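PDB 2P4F: similar to sp|P32453 Saccharomyces cerevisiae YNL315c ATP11, which probably acts as a mitochondrial chaperone that binds unfolded protein. Local coordinates for residues W127-V141 with A224-V236. Numbering follows the deposited sequence.
Sequences WSNRDDSLVAVVPYV and ANDKDMVLMNGQV
Strands 133-139 and 229-236 run antiparallel, their axes 4.4 Å apart at the closest and 166° between their directions, with reciprocal N-H...O pairs at Leu134-Gly234, Ala136-Met232 and Val138-Val230. On the face carrying Ala136, the Met232 chain bends at its last torsion (chi3 84°) and lays CE against Ala136 CB at 3.7 Å; Leu134 CB lies 4.0 Å from the same CE. On the other face Val137 uses both branches: CG1 meets Met229 CE at 3.4 Å and CG2 meets Leu231 CD2 at 3.5 Å, both tight for carbon pairs. Farther along that face, Asn233 puts CB over the five-membered ring of Trp127, with its amide plane 4° from the indole's; its OD1 bonds His220 and its ND2 Gln218, both on strand 215-220. A water ties Ser133 OG to Gly234 O. Where helix 140-153 starts, Asp228 receives two backbone N-H groups: its O takes Tyr140 N, and OD1 takes Val141 N at 2.9 Å on the syn lone pair. The Tyr140 ring carries Ala224 CB over one face and Val230 CG2 at its edge, 3.7 Å from CD1. Helix 116-126 covers the Val135, Val137, Leu231 and Asn233 face, and helix 244-257 touches Leu134 and Val236 on the other side. This long-range antiparallel pairing places the first strand, 133-139, at the edge of the half-barrel sheet beside the last, 229-236.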
ATOM      1  N   TRP A 127     -17.762   1.575  -0.071  1.00 22.56           N
ATOM      2  CA  TRP A 127     -17.058   0.651  -0.965  1.00 25.85           C
ATOM      3  C   TRP A 127     -17.707  -0.724  -0.989  1.00 27.18           C
ATOM      4  O   TRP A 127     -17.213  -1.663  -1.646  1.00 32.01           O
ATOM      5  CB  TRP A 127     -15.570   0.545  -0.567  1.00 23.51           C
ATOM      6  CG  TRP A 127     -14.894   1.895  -0.677  1.00 21.91           C
ATOM      7  CD1 TRP A 127     -14.482   2.686   0.360  1.00 20.72           C
ATOM      8  CD2 TRP A 127     -14.571   2.581  -1.889  1.00 23.90           C
ATOM      9  NE1 TRP A 127     -13.916   3.843  -0.142  1.00 21.10           N
ATOM     10  CE2 TRP A 127     -13.959   3.789  -1.512  1.00 22.50           C
ATOM     11  CE3 TRP A 127     -14.747   2.251  -3.243  1.00 31.20           C
ATOM     12  CZ2 TRP A 127     -13.510   4.717  -2.441  1.00 25.06           C
ATOM     13  CZ3 TRP A 127     -14.301   3.173  -4.178  1.00 31.57           C
ATOM     14  CH2 TRP A 127     -13.696   4.374  -3.777  1.00 29.27           C
ATOM     15  N   SER A 128     -18.819  -0.833  -0.279  1.00 27.26           N
ATOM     16  CA  SER A 128     -19.447  -2.127  -0.084  1.00 31.36           C
ATOM     17  C   SER A 128     -20.033  -2.713  -1.348  1.00 33.62           C
ATOM     18  O   SER A 128     -20.309  -3.919  -1.395  1.00 40.61           O
ATOM     19  CB  SER A 128     -20.586  -2.044   0.958  1.00 32.13           C
ATOM     20  OG  SER A 128     -21.630  -1.207   0.518  1.00 33.12           O
ATOM     21  N   ASN A 129     -20.298  -1.958  -2.411  1.00 33.97           N
ATOM     22  CA  ASN A 129     -21.036  -2.700  -3.451  1.00 48.38           C
ATOM     23  C   ASN A 129     -20.073  -3.346  -4.433  1.00 51.52           C
ATOM     24  O   ASN A 129     -20.497  -3.688  -5.524  1.00 59.09           O
ATOM     25  CB  ASN A 129     -22.000  -1.736  -4.129  1.00 60.30           C
ATOM     26  CG  ASN A 129     -21.421  -0.358  -4.398  1.00 69.82           C
ATOM     27  OD1 ASN A 129     -20.361   0.045  -3.904  1.00 61.88           O
ATOM     28  ND2 ASN A 129     -22.158   0.383  -5.225  1.00 70.57           N
ATOM     29  N   ARG A 130     -18.813  -3.486  -4.023  1.00 58.07           N
ATOM     30  CA  ARG A 130     -17.787  -3.962  -4.947  1.00 60.23           C
ATOM     31  C   ARG A 130     -17.161  -5.321  -4.648  1.00 60.60           C
ATOM     32  O   ARG A 130     -17.064  -5.779  -3.499  1.00 64.62           O
ATOM     33  CB  ARG A 130     -16.628  -2.965  -4.938  1.00 59.89           C
ATOM     34  CG  ARG A 130     -16.966  -1.518  -5.279  1.00 63.11           C
ATOM     35  CD  ARG A 130     -15.789  -1.097  -6.151  1.00 71.78           C
ATOM     36  NE  ARG A 130     -15.702   0.323  -6.428  1.00 83.47           N
ATOM     37  CZ  ARG A 130     -14.957   0.726  -7.462  1.00 84.05           C
ATOM     38  NH1 ARG A 130     -14.323  -0.171  -8.196  1.00 84.90           N
ATOM     39  NH2 ARG A 130     -14.872   2.014  -7.718  1.00 89.33           N
ATOM     40  N   ASP A 131     -16.666  -5.967  -5.720  1.00 49.90           N
ATOM     41  CA  ASP A 131     -15.859  -7.165  -5.465  1.00 55.36           C
ATOM     42  C   ASP A 131     -14.434  -6.970  -5.973  1.00 47.66           C
ATOM     43  O   ASP A 131     -13.664  -7.903  -6.117  1.00 50.78           O
ATOM     44  CB  ASP A 131     -16.469  -8.439  -6.055  1.00 67.42           C
ATOM     45  CG  ASP A 131     -16.563  -8.384  -7.562  1.00 80.20           C
ATOM     46  OD1 ASP A 131     -16.166  -7.340  -8.129  1.00 80.39           O
ATOM     47  OD2 ASP A 131     -17.033  -9.379  -8.158  1.00 93.43           O
ATOM     48  N   ASP A 132     -14.054  -5.724  -6.252  1.00 38.12           N
ATOM     49  CA  ASP A 132     -12.671  -5.514  -6.653  1.00 34.60           C
ATOM     50  C   ASP A 132     -11.942  -4.660  -5.627  1.00 32.65           C
ATOM     51  O   ASP A 132     -10.846  -4.210  -5.953  1.00 28.78           O
ATOM     52  CB  ASP A 132     -12.690  -4.861  -8.037  1.00 37.66           C
ATOM     53  CG  ASP A 132     -13.360  -3.497  -7.983  1.00 42.31           C
ATOM     54  OD1 ASP A 132     -14.066  -3.152  -7.021  1.00 40.29           O
ATOM     55  OD2 ASP A 132     -13.175  -2.732  -8.950  1.00 52.96           O
ATOM     56  N   SER A 133     -12.492  -4.446  -4.446  1.00 32.92           N
ATOM     57  CA  SER A 133     -12.009  -3.412  -3.521  1.00 27.09           C
ATOM     58  C   SER A 133     -11.342  -3.954  -2.273  1.00 25.01           C
ATOM     59  O   SER A 133     -11.858  -4.912  -1.713  1.00 31.25           O
ATOM     60  CB  SER A 133     -13.179  -2.506  -3.067  1.00 37.56           C
ATOM     61  OG  SER A 133     -13.449  -1.674  -4.199  1.00 49.95           O
ATOM     62  N   LEU A 134     -10.277  -3.257  -1.908  1.00 26.07           N
ATOM     63  CA  LEU A 134      -9.550  -3.376  -0.651  1.00 26.21           C
ATOM     64  C   LEU A 134      -9.898  -2.166   0.199  1.00 22.28           C
ATOM     65  O   LEU A 134      -9.837  -1.025  -0.258  1.00 27.07           O
ATOM     66  CB  LEU A 134      -8.026  -3.390  -0.853  1.00 28.82           C
ATOM     67  CG  LEU A 134      -7.440  -4.562  -1.673  1.00 34.77           C
ATOM     68  CD1 LEU A 134      -5.936  -4.601  -1.514  1.00 48.32           C
ATOM     69  CD2 LEU A 134      -8.022  -5.884  -1.229  1.00 45.05           C
ATOM     70  N   VAL A 135     -10.341  -2.370   1.444  1.00 23.09           N
ATOM     71  CA  VAL A 135     -10.762  -1.269   2.276  1.00 22.13           C
ATOM     72  C   VAL A 135     -10.184  -1.459   3.665  1.00 21.60           C
ATOM     73  O   VAL A 135     -10.247  -2.588   4.163  1.00 28.06           O
ATOM     74  CB  VAL A 135     -12.305  -1.193   2.373  1.00 26.16           C
ATOM     75  CG1 VAL A 135     -12.749  -0.015   3.215  1.00 26.13           C
ATOM     76  CG2 VAL A 135     -12.901  -1.086   0.972  1.00 34.69           C
ATOM     77  N   ALA A 136      -9.649  -0.404   4.270  1.00 20.18           N
ATOM     78  CA  ALA A 136      -9.143  -0.519   5.639  1.00 20.09           C
ATOM     79  C   ALA A 136      -9.222   0.832   6.313  1.00 18.92           C
ATOM     80  O   ALA A 136      -9.312   1.859   5.630  1.00 19.37           O
ATOM     81  CB  ALA A 136      -7.695  -1.018   5.664  1.00 23.11           C
ATOM     82  N   VAL A 137      -9.167   0.775   7.643  1.00 21.79           N
ATOM     83  CA  VAL A 137      -8.938   1.967   8.438  1.00 21.96           C
ATOM     84  C   VAL A 137      -7.718   1.681   9.319  1.00 22.87           C
ATOM     85  O   VAL A 137      -7.766   0.659  10.037  1.00 32.72           O
ATOM     86  CB  VAL A 137     -10.179   2.298   9.268  1.00 29.45           C
ATOM     87  CG1 VAL A 137      -9.900   3.502  10.149  1.00 39.58           C
ATOM     88  CG2 VAL A 137     -11.347   2.558   8.327  1.00 33.52           C
ATOM     89  N   VAL A 138      -6.693   2.492   9.281  1.00 26.19           N
ATOM     90  CA  VAL A 138      -5.376   2.274   9.895  1.00 27.50           C
ATOM     91  C   VAL A 138      -5.094   3.354  10.904  1.00 25.90           C
ATOM     92  O   VAL A 138      -5.299   4.517  10.561  1.00 28.54           O
ATOM     93  CB  VAL A 138      -4.284   2.314   8.778  1.00 29.57           C
ATOM     94  CG1 VAL A 138      -2.897   2.051   9.280  1.00 34.76           C
ATOM     95  CG2 VAL A 138      -4.626   1.298   7.671  1.00 43.04           C
ATOM     96  N   PRO A 139      -4.694   3.098  12.136  1.00 25.49           N
ATOM     97  CA  PRO A 139      -4.352   4.236  13.016  1.00 24.06           C
ATOM     98  C   PRO A 139      -3.094   4.889  12.488  1.00 22.58           C
ATOM     99  O   PRO A 139      -2.154   4.239  11.992  1.00 26.93           O
ATOM    100  CB  PRO A 139      -4.070   3.627  14.400  1.00 28.70           C
ATOM    101  CG  PRO A 139      -3.864   2.186  14.139  1.00 33.90           C
ATOM    102  CD  PRO A 139      -4.546   1.824  12.848  1.00 30.55           C
ATOM    103  N   TYR A 140      -3.079   6.206  12.615  1.00 23.00           N
ATOM    104  CA  TYR A 140      -1.940   6.943  12.073  1.00 22.43           C
ATOM    105  C   TYR A 140      -0.693   6.743  12.923  1.00 24.69           C
ATOM    106  O   TYR A 140       0.351   6.280  12.429  1.00 28.65           O
ATOM    107  CB  TYR A 140      -2.319   8.425  11.951  1.00 23.24           C
ATOM    108  CG  TYR A 140      -1.144   9.174  11.331  1.00 22.54           C
ATOM    109  CD1 TYR A 140      -0.833   9.065   9.977  1.00 24.59           C
ATOM    110  CD2 TYR A 140      -0.352  10.017  12.126  1.00 28.16           C
ATOM    111  CE1 TYR A 140       0.239   9.753   9.401  1.00 27.16           C
ATOM    112  CE2 TYR A 140       0.717  10.693  11.538  1.00 30.74           C
ATOM    113  CZ  TYR A 140       1.000  10.561  10.199  1.00 29.87           C
ATOM    114  OH  TYR A 140       2.049  11.238   9.660  1.00 36.63           O
ATOM    115  N   VAL A 141      -0.731   7.138  14.195  1.00 26.55           N
ATOM    116  CA  VAL A 141       0.535   7.206  14.937  1.00 29.35           C
ATOM    117  C   VAL A 141       1.058   5.784  15.085  1.00 31.05           C
ATOM    118  O   VAL A 141       2.242   5.536  14.846  1.00 33.53           O
ATOM    119  CB  VAL A 141       0.357   7.910  16.298  1.00 32.14           C
ATOM    120  CG1 VAL A 141       1.513   7.667  17.266  1.00 37.66           C
ATOM    121  CG2 VAL A 141       0.183   9.419  16.129  1.00 37.45           C
ATOM    122  N   ALA A 224      -6.076  12.314   9.925  1.00 22.89           N
ATOM    123  CA  ALA A 224      -4.988  11.804  10.746  1.00 23.23           C
ATOM    124  C   ALA A 224      -4.773  12.715  11.952  1.00 25.60           C
ATOM    125  O   ALA A 224      -4.602  12.263  13.082  1.00 29.93           O
ATOM    126  CB  ALA A 224      -3.685  11.697   9.952  1.00 25.58           C
ATOM    127  N   ASN A 225      -4.778  14.033  11.743  1.00 28.23           N
ATOM    128  CA  ASN A 225      -4.509  14.918  12.896  1.00 31.17           C
ATOM    129  C   ASN A 225      -5.672  14.954  13.858  1.00 33.49           C
ATOM    130  O   ASN A 225      -5.528  15.024  15.086  1.00 39.22           O
ATOM    131  CB  ASN A 225      -4.165  16.300  12.327  1.00 39.33           C
ATOM    132  CG  ASN A 225      -2.780  16.304  11.694  1.00 52.52           C
ATOM    133  OD1 ASN A 225      -1.891  15.563  12.136  1.00 69.22           O
ATOM    134  ND2 ASN A 225      -2.563  17.107  10.645  1.00 65.27           N
ATOM    135  N   ASP A 226      -6.917  14.928  13.403  1.00 33.58           N
ATOM    136  CA  ASP A 226      -8.008  15.082  14.366  1.00 37.43           C
ATOM    137  C   ASP A 226      -8.484  13.761  14.965  1.00 34.86           C
ATOM    138  O   ASP A 226      -8.946  13.789  16.128  1.00 35.94           O
ATOM    139  CB  ASP A 226      -9.257  15.718  13.781  1.00 49.34           C
ATOM    140  CG  ASP A 226      -9.061  16.800  12.760  1.00 57.77           C
ATOM    141  OD1 ASP A 226      -8.719  17.959  13.105  1.00 74.78           O
ATOM    142  OD2 ASP A 226      -9.273  16.493  11.555  1.00 88.81           O
ATOM    143  N   LYS A 227      -8.404  12.704  14.163  1.00 26.76           N
ATOM    144  CA  LYS A 227      -8.960  11.437  14.646  1.00 24.28           C
ATOM    145  C   LYS A 227      -7.931  10.315  14.677  1.00 23.76           C
ATOM    146  O   LYS A 227      -8.298   9.194  14.995  1.00 25.40           O
ATOM    147  CB  LYS A 227     -10.113  10.966  13.762  1.00 25.47           C
ATOM    148  CG  LYS A 227     -11.371  11.812  13.923  1.00 30.56           C
ATOM    149  CD  LYS A 227     -12.474  11.348  12.955  1.00 33.05           C
ATOM    150  CE  LYS A 227     -13.816  11.591  13.626  1.00 39.48           C
ATOM    151  NZ  LYS A 227     -14.131  13.053  13.470  1.00 37.86           N
ATOM    152  N   ASP A 228      -6.659  10.610  14.332  1.00 24.15           N
ATOM    153  CA  ASP A 228      -5.636   9.573  14.328  1.00 24.11           C
ATOM    154  C   ASP A 228      -6.004   8.359  13.469  1.00 21.82           C
ATOM    155  O   ASP A 228      -5.681   7.214  13.788  1.00 26.12           O
ATOM    156  CB  ASP A 228      -5.334   9.138  15.773  1.00 29.01           C
ATOM    157  CG  ASP A 228      -4.039   8.356  15.848  1.00 31.80           C
ATOM    158  OD1 ASP A 228      -3.078   8.546  15.072  1.00 30.09           O
ATOM    159  OD2 ASP A 228      -3.994   7.465  16.735  1.00 35.46           O
ATOM    160  N   MET A 229      -6.652   8.619  12.344  1.00 21.31           N
ATOM    161  CA  MET A 229      -7.147   7.621  11.416  1.00 21.22           C
ATOM    162  C   MET A 229      -6.684   7.840   9.998  1.00 19.03           C
ATOM    163  O   MET A 229      -6.659   9.000   9.581  1.00 21.78           O
ATOM    164  CB  MET A 229      -8.699   7.718  11.336  1.00 28.87           C
ATOM    165  CG  MET A 229      -9.491   7.304  12.535  1.00 35.16           C
ATOM    166  SD  MET A 229     -11.223   7.731  12.112  1.00 36.23           S
ATOM    167  CE  MET A 229     -11.682   6.232  11.249  1.00 30.59           C
ATOM    168  N   VAL A 230      -6.346   6.759   9.312  1.00 19.52           N
ATOM    169  CA  VAL A 230      -6.044   6.794   7.870  1.00 18.11           C
ATOM    170  C   VAL A 230      -7.061   5.933   7.169  1.00 19.47           C
ATOM    171  O   VAL A 230      -7.279   4.779   7.622  1.00 21.51           O
ATOM    172  CB  VAL A 230      -4.600   6.289   7.596  1.00 17.68           C
ATOM    173  CG1 VAL A 230      -4.330   6.140   6.120  1.00 19.44           C
ATOM    174  CG2 VAL A 230      -3.642   7.261   8.283  1.00 20.36           C
ATOM    175  N   LEU A 231      -7.702   6.415   6.132  1.00 17.95           N
ATOM    176  CA  LEU A 231      -8.724   5.629   5.409  1.00 16.54           C
ATOM    177  C   LEU A 231      -8.065   5.102   4.144  1.00 16.00           C
ATOM    178  O   LEU A 231      -7.443   5.896   3.388  1.00 18.56           O
ATOM    179  CB  LEU A 231      -9.914   6.536   5.076  1.00 18.81           C
ATOM    180  CG  LEU A 231     -10.708   6.985   6.330  1.00 22.82           C
ATOM    181  CD1 LEU A 231     -11.964   7.670   5.783  1.00 21.22           C
ATOM    182  CD2 LEU A 231     -11.038   5.874   7.252  1.00 38.34           C
ATOM    183  N   MET A 232      -8.191   3.786   3.892  1.00 16.83           N
ATOM    184  CA  MET A 232      -7.568   3.189   2.699  1.00 17.75           C
ATOM    185  C   MET A 232      -8.577   2.638   1.745  1.00 15.85           C
ATOM    186  O   MET A 232      -9.542   2.022   2.251  1.00 19.08           O
ATOM    187  CB  MET A 232      -6.643   2.038   3.172  1.00 17.27           C
ATOM    188  CG  MET A 232      -5.868   1.437   2.005  1.00 21.16           C
ATOM    189  SD  MET A 232      -5.104  -0.155   2.492  1.00 23.25           S
ATOM    190  CE  MET A 232      -6.514  -1.227   2.201  1.00 27.28           C
ATOM    191  N   ASN A 233      -8.439   2.902   0.466  1.00 16.42           N
ATOM    192  CA  ASN A 233      -9.288   2.261  -0.532  1.00 17.28           C
ATOM    193  C   ASN A 233      -8.358   1.771  -1.641  1.00 18.61           C
ATOM    194  O   ASN A 233      -7.497   2.514  -2.092  1.00 21.67           O
ATOM    195  CB  ASN A 233     -10.385   3.156  -1.110  1.00 17.93           C
ATOM    196  CG  ASN A 233      -9.845   4.440  -1.705  1.00 19.41           C
ATOM    197  OD1 ASN A 233      -9.424   5.311  -0.946  1.00 19.45           O
ATOM    198  ND2 ASN A 233      -9.824   4.693  -3.007  1.00 21.21           N
ATOM    199  N   GLY A 234      -8.522   0.530  -2.072  1.00 21.48           N
ATOM    200  CA  GLY A 234      -7.723   0.074  -3.208  1.00 22.93           C
ATOM    201  C   GLY A 234      -8.622  -0.673  -4.148  1.00 20.89           C
ATOM    202  O   GLY A 234      -9.743  -1.115  -3.804  1.00 24.54           O
ATOM    203  N   GLN A 235      -8.151  -0.791  -5.373  1.00 21.20           N
ATOM    204  CA  GLN A 235      -8.932  -1.498  -6.395  1.00 22.34           C
ATOM    205  C   GLN A 235      -7.986  -2.451  -7.134  1.00 21.56           C
ATOM    206  O   GLN A 235      -6.821  -2.036  -7.423  1.00 21.48           O
ATOM    207  CB  GLN A 235      -9.577  -0.571  -7.439  1.00 31.65           C
ATOM    208  CG  GLN A 235     -10.901   0.041  -7.004  1.00 47.65           C
ATOM    209  CD  GLN A 235     -11.393   1.167  -7.901  1.00 53.49           C
ATOM    210  OE1 GLN A 235     -12.387   1.834  -7.635  1.00 64.73           O
ATOM    211  NE2 GLN A 235     -10.685   1.392  -9.005  1.00 57.18           N
ATOM    212  N   VAL A 236      -8.424  -3.639  -7.441  1.00 21.07           N
ATOM    213  CA  VAL A 236      -7.666  -4.584  -8.262  1.00 21.14           C
ATOM    214  C   VAL A 236      -8.322  -4.651  -9.626  1.00 22.47           C
ATOM    215  O   VAL A 236      -9.563  -4.829  -9.708  1.00 28.84           O
ATOM    216  CB  VAL A 236      -7.633  -5.997  -7.630  1.00 25.59           C
ATOM    217  CG1 VAL A 236      -6.807  -6.980  -8.460  1.00 28.83           C
ATOM    218  CG2 VAL A 236      -7.096  -5.836  -6.221  1.00 27.17           C
TER
HETATM  219  O   HOH W   1     -11.994   0.476  -3.658  1.00 51.50           O